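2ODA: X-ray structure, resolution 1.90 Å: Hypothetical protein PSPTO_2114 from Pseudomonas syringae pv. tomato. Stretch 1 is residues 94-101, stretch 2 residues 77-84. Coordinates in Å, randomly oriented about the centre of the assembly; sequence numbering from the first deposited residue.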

# COMPACT_ATOMS: atom_id res chain seq x y z
N TRP B 94 5.88 -1.12 1.47
CA TRP B 94 5.56 0.04 0.65
C TRP B 94 6.81 0.75 0.16
O TRP B 94 6.89 1.14 -1.02
CB TRP B 94 4.68 1.01 1.41
CG TRP B 94 3.29 0.50 1.62
CD1 TRP B 94 2.62 -0.44 0.87
CD2 TRP B 94 2.37 0.95 2.62
NE1 TRP B 94 1.33 -0.61 1.37
CE2 TRP B 94 1.17 0.22 2.44
CE3 TRP B 94 2.46 1.87 3.66
CZ2 TRP B 94 0.04 0.43 3.27
CZ3 TRP B 94 1.33 2.07 4.48
CH2 TRP B 94 0.16 1.33 4.29
N MSE B 95 7.79 0.90 1.04
CA MSE B 95 9.02 1.55 0.63
C MSE B 95 9.79 0.79 -0.44
O MSE B 95 10.36 1.40 -1.34
CB MSE B 95 9.89 1.90 1.83
CG MSE B 95 9.43 3.19 2.42
SE MSE B 95 10.30 3.50 4.11
CE MSE B 95 12.10 3.65 3.46
N ALA B 96 9.76 -0.54 -0.38
CA ALA B 96 10.35 -1.38 -1.40
C ALA B 96 9.63 -1.21 -2.72
O ALA B 96 10.27 -1.11 -3.78
CB ALA B 96 10.28 -2.83 -0.96
N LEU B 97 8.30 -1.21 -2.70
CA LEU B 97 7.53 -0.99 -3.95
C LEU B 97 7.86 0.38 -4.58
O LEU B 97 8.04 0.50 -5.80
CB LEU B 97 6.02 -1.18 -3.71
CG LEU B 97 5.55 -2.56 -3.23
CD1 LEU B 97 4.04 -2.52 -2.94
CD2 LEU B 97 5.91 -3.65 -4.28
N MSE B 98 7.93 1.42 -3.75
CA MSE B 98 8.32 2.75 -4.23
C MSE B 98 9.71 2.79 -4.86
O MSE B 98 9.91 3.46 -5.89
CB MSE B 98 8.19 3.78 -3.11
CG MSE B 98 6.72 4.02 -2.78
SE MSE B 98 6.55 5.36 -1.38
CE MSE B 98 6.54 4.26 0.12
N ALA B 99 10.64 2.06 -4.26
CA ALA B 99 12.01 1.93 -4.78
C ALA B 99 12.02 1.27 -6.16
O ALA B 99 12.93 1.52 -6.95
CB ALA B 99 12.89 1.14 -3.80
N LEU B 100 11.00 0.45 -6.45
CA LEU B 100 10.83 -0.18 -7.76
C LEU B 100 9.93 0.61 -8.69
O LEU B 100 9.61 0.15 -9.79
CB LEU B 100 10.26 -1.60 -7.60
CG LEU B 100 11.14 -2.64 -6.89
CD1 LEU B 100 10.35 -3.93 -6.66
CD2 LEU B 100 12.42 -2.91 -7.70
N ASN B 101 9.50 1.80 -8.26
CA ASN B 101 8.64 2.68 -9.06
C ASN B 101 7.35 1.98 -9.48
O ASN B 101 6.83 2.21 -10.55
CB ASN B 101 9.39 3.17 -10.32
CG ASN B 101 10.66 3.93 -9.98
OD1 ASN B 101 10.61 4.98 -9.35
ND2 ASN B 101 11.81 3.40 -10.39
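Stretch 2 (77-84) MIAAPRPT

The contact centres on two alanines. A96 CB of the helix lies 3.4 Å from A80 CB of stretch 2, and the two CA atoms are 4.6 Å apart; a single methyl on each side lets the backbones come this close. Here stretch 2 is an extended segment, its phi/psi values near -60 to -95° and 115 to 159° from M77 through P83, although only I78 and A79 count as strand. It runs against the direction of the helix: I78 lies near L100, A80 beside A96, and M95 reaches out to P83.

Outward from the alanine pair, A99 points its CB toward stretch 2, 3.6 Å from P81 CD and 4.2 Å from I78 CG2. Its small methyl leaves room for the compact, puckered proline ring, which offers an apolar surface and also suits an extended backbone. I78 points toward the helix and, with chi1 m, places CG1 3.6 Å from L100 CD2. L100 sets off sideways, but its end comes nearer, so a long branched side chain spans the wider gap where the CA atoms of L100 and I78 stand 7.7 Å apart. A79, between I78 and A80, turns away and makes no contact with the helix.

At the other end, selenomethionine M95 points toward stretch 2 and has more of its surface covered by stretch 2 than any other helix residue. Its flexible chain (m, t, p) sets SE 3.8 Å from P83 CB and CE 3.7 Å from P81 CB. The same CE meets the polar edge, packing 3.6 Å from P81 O and 3.3 Å from R82 O. R82 itself points away, its guanidinium hydrogen-bonded elsewhere in the structure. No hydrogen bond joins the stretches; backbone bonds along the helix stay within it, as in A99 N to M95 O at 3.0 Å, and the contact rests on apolar packing.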

# COMPACT_ATOMS: atom_id res chain seq x y z
N MSE B 77 19.23 -7.17 -8.38
CA MSE B 77 18.11 -6.97 -7.48
C MSE B 77 18.35 -5.75 -6.62
O MSE B 77 19.45 -5.57 -6.09
CB MSE B 77 17.84 -8.22 -6.62
CG MSE B 77 16.49 -8.18 -5.93
SE MSE B 77 16.18 -9.71 -4.77
CE MSE B 77 16.53 -11.12 -6.06
N ILE B 78 17.31 -4.93 -6.49
CA ILE B 78 17.30 -3.70 -5.69
C ILE B 78 17.34 -4.01 -4.19
O ILE B 78 16.65 -4.92 -3.75
CB ILE B 78 15.99 -2.88 -6.04
CG1 ILE B 78 15.95 -2.49 -7.53
CG2 ILE B 78 15.78 -1.67 -5.12
CD1 ILE B 78 17.23 -1.86 -8.10
N ALA B 79 18.17 -3.30 -3.42
CA ALA B 79 18.04 -3.32 -1.97
C ALA B 79 16.93 -2.35 -1.54
O ALA B 79 17.06 -1.15 -1.76
CB ALA B 79 19.37 -2.93 -1.33
N ALA B 80 15.85 -2.85 -0.96
CA ALA B 80 14.77 -1.94 -0.47
C ALA B 80 15.26 -0.99 0.63
O ALA B 80 15.98 -1.42 1.56
CB ALA B 80 13.57 -2.73 -0.01
N PRO B 81 14.88 0.30 0.56
CA PRO B 81 15.37 1.15 1.65
C PRO B 81 14.77 0.75 3.00
O PRO B 81 13.58 0.36 3.07
CB PRO B 81 14.92 2.56 1.26
CG PRO B 81 14.35 2.48 -0.08
CD PRO B 81 14.08 1.04 -0.43
N ARG B 82 15.57 0.86 4.06
CA ARG B 82 15.16 0.52 5.40
C ARG B 82 14.13 1.53 5.89
O ARG B 82 14.32 2.74 5.74
CB ARG B 82 16.41 0.50 6.32
CG ARG B 82 16.14 0.10 7.76
CD ARG B 82 17.42 0.22 8.65
NE ARG B 82 18.59 -0.49 8.12
CZ ARG B 82 18.95 -1.74 8.42
NH1 ARG B 82 18.23 -2.49 9.24
NH2 ARG B 82 20.06 -2.25 7.88
N PRO B 83 13.00 1.05 6.44
CA PRO B 83 12.01 2.00 6.96
C PRO B 83 12.37 2.51 8.34
O PRO B 83 13.11 1.85 9.07
CB PRO B 83 10.75 1.14 7.07
CG PRO B 83 11.29 -0.21 7.45
CD PRO B 83 12.57 -0.35 6.65
N THR B 84 11.81 3.65 8.71
CA THR B 84 11.90 4.12 10.08
C THR B 84 11.11 3.23 11.02
O THR B 84 11.59 2.89 12.10
CB THR B 84 11.41 5.59 10.19
OG1 THR B 84 12.05 6.36 9.18
CG2 THR B 84 11.77 6.16 11.54